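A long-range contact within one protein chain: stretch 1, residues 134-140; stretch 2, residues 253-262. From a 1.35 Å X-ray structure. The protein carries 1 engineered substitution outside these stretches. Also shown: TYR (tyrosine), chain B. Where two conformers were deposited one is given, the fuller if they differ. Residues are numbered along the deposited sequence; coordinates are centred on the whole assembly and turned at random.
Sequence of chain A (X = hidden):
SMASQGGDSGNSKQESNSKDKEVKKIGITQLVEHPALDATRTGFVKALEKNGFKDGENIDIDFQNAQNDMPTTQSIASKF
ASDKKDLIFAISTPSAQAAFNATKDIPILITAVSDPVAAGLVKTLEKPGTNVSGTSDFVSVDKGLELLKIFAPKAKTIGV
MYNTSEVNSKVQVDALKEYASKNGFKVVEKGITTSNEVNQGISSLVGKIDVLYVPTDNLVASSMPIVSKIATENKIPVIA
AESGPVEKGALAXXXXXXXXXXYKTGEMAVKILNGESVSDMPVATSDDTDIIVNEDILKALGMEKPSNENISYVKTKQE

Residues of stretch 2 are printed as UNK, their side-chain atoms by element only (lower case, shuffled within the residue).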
ATOM      1  N   GLY A 134      14.107   4.742  -1.900  1.00 11.76           N
ATOM      2  CA  GLY A 134      13.027   5.096  -1.041  1.00 11.97           C
ATOM      3  C   GLY A 134      12.669   3.986  -0.085  1.00 11.05           C
ATOM      4  O   GLY A 134      13.505   3.321   0.446  1.00 13.13           O
ATOM      5  N   THR A 135      11.356   3.824   0.078  1.00 10.88           N
ATOM      6  CA  THR A 135      10.832   2.845   1.004  1.00 11.29           C
ATOM      7  C   THR A 135       9.861   1.866   0.268  1.00 11.31           C
ATOM      8  O   THR A 135       9.236   2.235  -0.715  1.00 12.69           O
ATOM      9  CB  THR A 135      10.055   3.468   2.168  1.00 12.91           C
ATOM     10  OG1 THR A 135       9.100   4.400   1.681  1.00 13.55           O
ATOM     11  CG2 THR A 135      11.014   4.238   3.118  1.00 11.97           C
ATOM     12  N   SER A 136       9.850   0.681   0.838  1.00 11.04           N
ATOM     13  CA  SER A 136       8.930  -0.396   0.401  1.00 11.11           C
ATOM     14  C   SER A 136       8.006  -0.674   1.545  1.00 11.88           C
ATOM     15  O   SER A 136       8.382  -0.771   2.709  1.00 12.84           O
ATOM     16  CB  SER A 136       9.757  -1.594   0.020  1.00 12.27           C
ATOM     17  OG  SER A 136       8.855  -2.764  -0.048  1.00 13.67           O
ATOM     18  N   ASP A 137       6.718  -0.944   1.172  1.00 12.33           N
ATOM     19  CA  ASP A 137       5.692  -1.368   2.120  1.00 11.95           C
ATOM     20  C   ASP A 137       5.544  -2.877   2.131  1.00 10.84           C
ATOM     21  O   ASP A 137       4.442  -3.376   2.492  1.00 12.91           O
ATOM     22  CB  ASP A 137       4.341  -0.679   1.918  1.00 11.99           C
ATOM     23  CG  ASP A 137       3.659  -1.025   0.580  1.00 11.34           C
ATOM     24  OD1 ASP A 137       4.347  -1.538  -0.307  1.00 12.63           O
ATOM     25  OD2 ASP A 137       2.447  -0.666   0.494  1.00 12.52           O
ATOM     26  N   PHE A 138       6.574  -3.619   1.792  1.00 10.93           N
ATOM     27  CA  PHE A 138       6.561  -5.069   1.974  1.00 11.71           C
ATOM     28  C   PHE A 138       6.142  -5.450   3.365  1.00 12.41           C
ATOM     29  O   PHE A 138       6.611  -4.908   4.377  1.00 14.07           O
ATOM     30  CB  PHE A 138       7.931  -5.699   1.698  1.00 13.61           C
ATOM     31  CG  PHE A 138       7.935  -7.161   1.999  1.00 13.35           C
ATOM     32  CD1 PHE A 138       7.377  -8.043   1.100  1.00 15.83           C
ATOM     33  CD2 PHE A 138       8.372  -7.635   3.207  1.00 17.23           C
ATOM     34  CE1 PHE A 138       7.281  -9.404   1.412  1.00 18.26           C
ATOM     35  CE2 PHE A 138       8.289  -8.975   3.537  1.00 20.56           C
ATOM     36  CZ  PHE A 138       7.750  -9.855   2.640  1.00 20.72           C
ATOM     37  N   VAL A 139       5.218  -6.431   3.455  1.00 12.20           N
ATOM     38  CA  VAL A 139       4.831  -7.067   4.687  1.00 13.27           C
ATOM     39  C   VAL A 139       4.572  -8.525   4.403  1.00 12.57           C
ATOM     40  O   VAL A 139       4.045  -8.832   3.333  1.00 15.17           O
ATOM     41  CB  VAL A 139       3.582  -6.387   5.318  1.00 14.06           C
ATOM     42  CG1 VAL A 139       2.294  -6.483   4.441  1.00 13.85           C
ATOM     43  CG2 VAL A 139       3.367  -6.856   6.756  1.00 13.88           C
ATOM     44  N   SER A 140       4.954  -9.407   5.310  1.00 14.24           N
ATOM     45  CA  SER A 140       4.673 -10.839   5.028  0.70 15.00           C
ATOM     46  C   SER A 140       3.191 -11.181   5.129  1.00 14.12           C
ATOM     47  O   SER A 140       2.458 -10.617   5.919  1.00 14.45           O
ATOM     48  CB  SER A 140       5.476 -11.778   5.914  0.70 18.08           C
ATOM     49  OG  SER A 140       4.970 -11.745   7.232  0.70 18.98           O
ATOM     50  N   UNK A 253      -6.255  -6.136  10.737  1.00 12.60           N
ATOM     51  CA  UNK A 253      -4.946  -6.210  10.106  1.00 12.54           C
ATOM     52  C   UNK A 253      -3.852  -6.288  11.163  1.00 13.42           C
ATOM     53  O   UNK A 253      -4.096  -5.988  12.337  1.00 13.53           O
ATOM     54  c   UNK A 253      -4.725  -4.984   9.232  1.00 11.71           C
ATOM     55  s   UNK A 253      -4.407  -3.482  10.194  1.00 16.43           S
ATOM     56  N   UNK A 254      -2.659  -6.686  10.723  1.00 11.52           N
ATOM     57  CA  UNK A 254      -1.463  -6.596  11.534  1.00 11.84           C
ATOM     58  C   UNK A 254      -0.416  -6.036  10.558  1.00 12.48           C
ATOM     59  O   UNK A 254       0.280  -6.777   9.845  1.00 14.71           O
ATOM     60  c   UNK A 254       0.504  -9.158  13.687  1.00 15.65           C
ATOM     61  c   UNK A 254       0.185  -7.862  12.990  1.00 14.15           C
ATOM     62  c   UNK A 254      -1.036  -7.956  12.098  1.00 12.63           C
ATOM     63  n   UNK A 254       1.157  -9.043  14.774  1.00 17.51           N
ATOM     64  o   UNK A 254       0.114 -10.287  13.224  1.00 21.06           O
ATOM     65  N   UNK A 255      -0.377  -4.703  10.494  1.00 12.84           N
ATOM     66  CA  UNK A 255       0.348  -4.009   9.449  1.00 12.28           C
ATOM     67  C   UNK A 255       1.203  -2.844   9.903  1.00 12.33           C
ATOM     68  O   UNK A 255       1.199  -2.511  11.072  1.00 13.80           O
ATOM     69  N   UNK A 256       1.897  -2.300   8.922  1.00 11.42           N
ATOM     70  CA  UNK A 256       2.882  -1.217   9.186  1.00 11.70           C
ATOM     71  C   UNK A 256       2.210   0.125   9.233  1.00 12.22           C
ATOM     72  O   UNK A 256       1.042   0.338   8.861  1.00 13.59           O
ATOM     73  c   UNK A 256       4.448  -0.370   5.747  1.00 14.77           C
ATOM     74  c   UNK A 256       3.980  -1.221   8.126  1.00 12.81           C
ATOM     75  c   UNK A 256       3.423  -0.770   6.761  1.00 12.93           C
ATOM     76  c   UNK A 256       4.721  -2.549   8.108  1.00 13.77           C
ATOM     77  N   UNK A 257       2.984   1.103   9.714  1.00 12.74           N
ATOM     78  CA  UNK A 257       2.506   2.504   9.839  1.00 12.89           C
ATOM     79  C   UNK A 257       2.985   3.290   8.650  1.00 11.96           C
ATOM     80  O   UNK A 257       4.206   3.605   8.501  1.00 13.19           O
ATOM     81  o   UNK A 257       2.484   5.327  10.559  1.00 16.43           O
ATOM     82  n   UNK A 257       2.317   4.789  12.746  1.00 20.57           N
ATOM     83  c   UNK A 257       2.571   4.499  11.448  1.00 14.75           C
ATOM     84  c   UNK A 257       3.048   3.092  11.164  1.00 12.54           C
ATOM     85  N   UNK A 258       2.044   3.673   7.793  1.00 12.05           N
ATOM     86  CA  UNK A 258       2.412   4.319   6.533  1.00 11.68           C
ATOM     87  C   UNK A 258       2.875   5.790   6.702  1.00 12.44           C
ATOM     88  O   UNK A 258       3.718   6.249   5.927  1.00 13.54           O
ATOM     89  c   UNK A 258       1.254   4.232   5.545  1.00 10.48           C
ATOM     90  c   UNK A 258       0.719   1.744   5.345  1.00 10.94           C
ATOM     91  c   UNK A 258       0.724   0.569   4.643  1.00 12.11           C
ATOM     92  c   UNK A 258       1.696   1.624   2.770  1.00 10.61           C
ATOM     93  c   UNK A 258       1.750   2.828   3.507  1.00 10.74           C
ATOM     94  o   UNK A 258       1.128  -0.703   2.685  1.00 12.70           O
ATOM     95  c   UNK A 258       1.205   0.505   3.389  1.00 11.27           C
ATOM     96  c   UNK A 258       1.248   2.914   4.767  1.00 10.79           C
ATOM     97  N   UNK A 259       2.348   6.471   7.709  1.00 11.87           N
ATOM     98  CA  UNK A 259       2.868   7.840   7.988  1.00 11.84           C
ATOM     99  C   UNK A 259       4.337   7.732   8.342  1.00 11.41           C
ATOM    100  O   UNK A 259       5.161   8.561   7.864  1.00 13.43           O
ATOM    101  o   UNK A 259       2.308  11.905  10.548  1.00 21.76           O
ATOM    102  c   UNK A 259       2.068   8.511   9.073  1.00 13.61           C
ATOM    103  o   UNK A 259       0.529  10.608  10.394  1.00 19.92           O
ATOM    104  c   UNK A 259       1.733  10.873  10.121  1.00 18.77           C
ATOM    105  c   UNK A 259       2.551   9.975   9.192  1.00 15.50           C
ATOM    106  N   UNK A 260       4.715   6.800   9.201  1.00 11.99           N
ATOM    107  CA  UNK A 260       6.159   6.610   9.534  1.00 11.72           C
ATOM    108  C   UNK A 260       6.983   6.242   8.329  1.00 11.77           C
ATOM    109  O   UNK A 260       8.165   6.618   8.192  1.00 13.13           O
ATOM    110  c   UNK A 260       5.383   5.573  14.413  1.00 27.19           C
ATOM    111  n   UNK A 260       5.941   4.746  15.499  1.00 38.93           N
ATOM    112  c   UNK A 260       5.728   6.071  11.983  1.00 16.64           C
ATOM    113  c   UNK A 260       5.938   5.078  13.102  1.00 20.11           C
ATOM    114  c   UNK A 260       6.371   5.629  10.680  1.00 14.09           C
ATOM    115  N   UNK A 261       6.435   5.421   7.441  1.00 11.59           N
ATOM    116  CA  UNK A 261       7.128   5.043   6.198  1.00 11.45           C
ATOM    117  C   UNK A 261       7.389   6.274   5.303  1.00 11.03           C
ATOM    118  O   UNK A 261       8.474   6.403   4.731  1.00 13.20           O
ATOM    119  c   UNK A 261       8.031   2.103   5.101  1.00 14.76           C
ATOM    120  c   UNK A 261       6.354   3.939   5.441  1.00 12.90           C
ATOM    121  c   UNK A 261       7.132   3.138   4.415  1.00 13.68           C
ATOM    122  c   UNK A 261       6.161   2.406   3.445  1.00 13.69           C
ATOM    123  N   UNK A 262       6.390   7.139   5.208  1.00 11.97           N
ATOM    124  CA  UNK A 262       6.521   8.393   4.484  1.00 11.59           C
ATOM    125  C   UNK A 262       7.547   9.352   5.106  1.00 11.17           C
ATOM    126  O   UNK A 262       8.333   9.955   4.383  1.00 13.10           O
TER
HETATM  127  N   TYR B 401       1.595  -1.650  -2.013  1.00 10.93           N
HETATM  128  CA  TYR B 401       0.876  -0.852  -3.023  1.00 10.93           C
HETATM  129  C   TYR B 401       1.778  -0.622  -4.225  1.00 11.51           C
HETATM  130  O   TYR B 401       1.399   0.155  -5.094  1.00 11.91           O
HETATM  131  CB  TYR B 401       0.221   0.412  -2.431  1.00 10.40           C
HETATM  132  CG  TYR B 401      -0.863   0.098  -1.454  1.00  9.31           C
HETATM  133  CD1 TYR B 401      -2.065  -0.520  -1.912  1.00 10.39           C
HETATM  134  CD2 TYR B 401      -0.758   0.302  -0.111  1.00 11.24           C
HETATM  135  CE1 TYR B 401      -3.034  -0.889  -1.016  1.00 11.71           C
HETATM  136  CE2 TYR B 401      -1.724  -0.061   0.801  1.00 10.99           C
HETATM  137  CZ  TYR B 401      -2.903  -0.686   0.332  1.00 11.01           C
HETATM  138  OH  TYR B 401      -3.881  -1.066   1.230  1.00 12.96           O
HETATM  139  OXT TYR B 401       2.795  -1.270  -4.357  1.00 11.69           O
HETATM  140  O   HOH W   1       2.151  -2.973   3.954  1.00 14.68           O

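Position 253 carries one carbon and then a sulfur, a two-atom side chain that stays out of reach of stretch 1: Cys253. At 254 three carbons run in a row, the third bearing one oxygen and one nitrogen, which makes Gln254. Its extended side chain points sideways, and its contribution is backbone, with O lying 4.4 Å from Val139 CG2. Position 255 has no side-chain atoms and is Gly255; its CA is 7.2 Å from the CA of Val139, and an ideal CB would still stand 5.5 Å from Val139 CG2, so this contact alone does not demand glycine.

Position 256 has four carbons, forked at the first, with one arm two carbons long. That beta-branched pattern is Ile256. It points toward stretch 1, and its CD1 rests 3.8 Å from Asp137 CB, an apolar touch on the aliphatic part of an acidic residue.

At 257 two carbons end in one oxygen and one nitrogen, far from stretch 1: Asn257. It sits at the N-cap of the helix that follows, where its OD1 accepts from the backbone N of position 260 at 3.0 Å. Position 258 shows one carbon, then a six-carbon ring bearing an oxygen, hence Tyr258. Its CA-to-CB bond runs sideways, yet the ring carries its end nearer, and OH donates to Asp137 OD2 at 2.6 Å. The carboxylate oxygen lies at the ring edge, near its plane.

Position 259 has three carbons, the last with two oxygens, and is Glu259; position 260 has four carbons in a row ending in nitrogen and is Lys260; neither reaches stretch 1. Position 261 has four carbons forked at the second: Leu261. It points toward stretch 1, placing CG 3.6 Å from Thr135 OG1, CD1 3.8 Å from Ser136 O and CD2 3.9 Å from Asp137 CB. Position 262, without side-chain atoms, is Gly262, whose N donates a hydrogen bond to Tyr258 O at 2.9 Å.

The contact works by giving Asp137 two kinds of neighbor. Ile256 and Leu261 pack against its CB, while Tyr258 binds its carboxylate. A water donates to both Asp137 O (2.7 Å) and Tyr258 OH (2.8 Å), adding a second link between these residues. The same carboxylate receives the ligand: TYR N donates to Asp137 OD2 at 2.8 Å and weakly to Asp137 OD1 at 3.2 Å. For a designer, the rule is a small apolar seat against the CB of a buried acid, with a capped helix presenting the phenol that shares that acid with the ligand.

Stretch 2, residues 253-262: CQGINYEKLG
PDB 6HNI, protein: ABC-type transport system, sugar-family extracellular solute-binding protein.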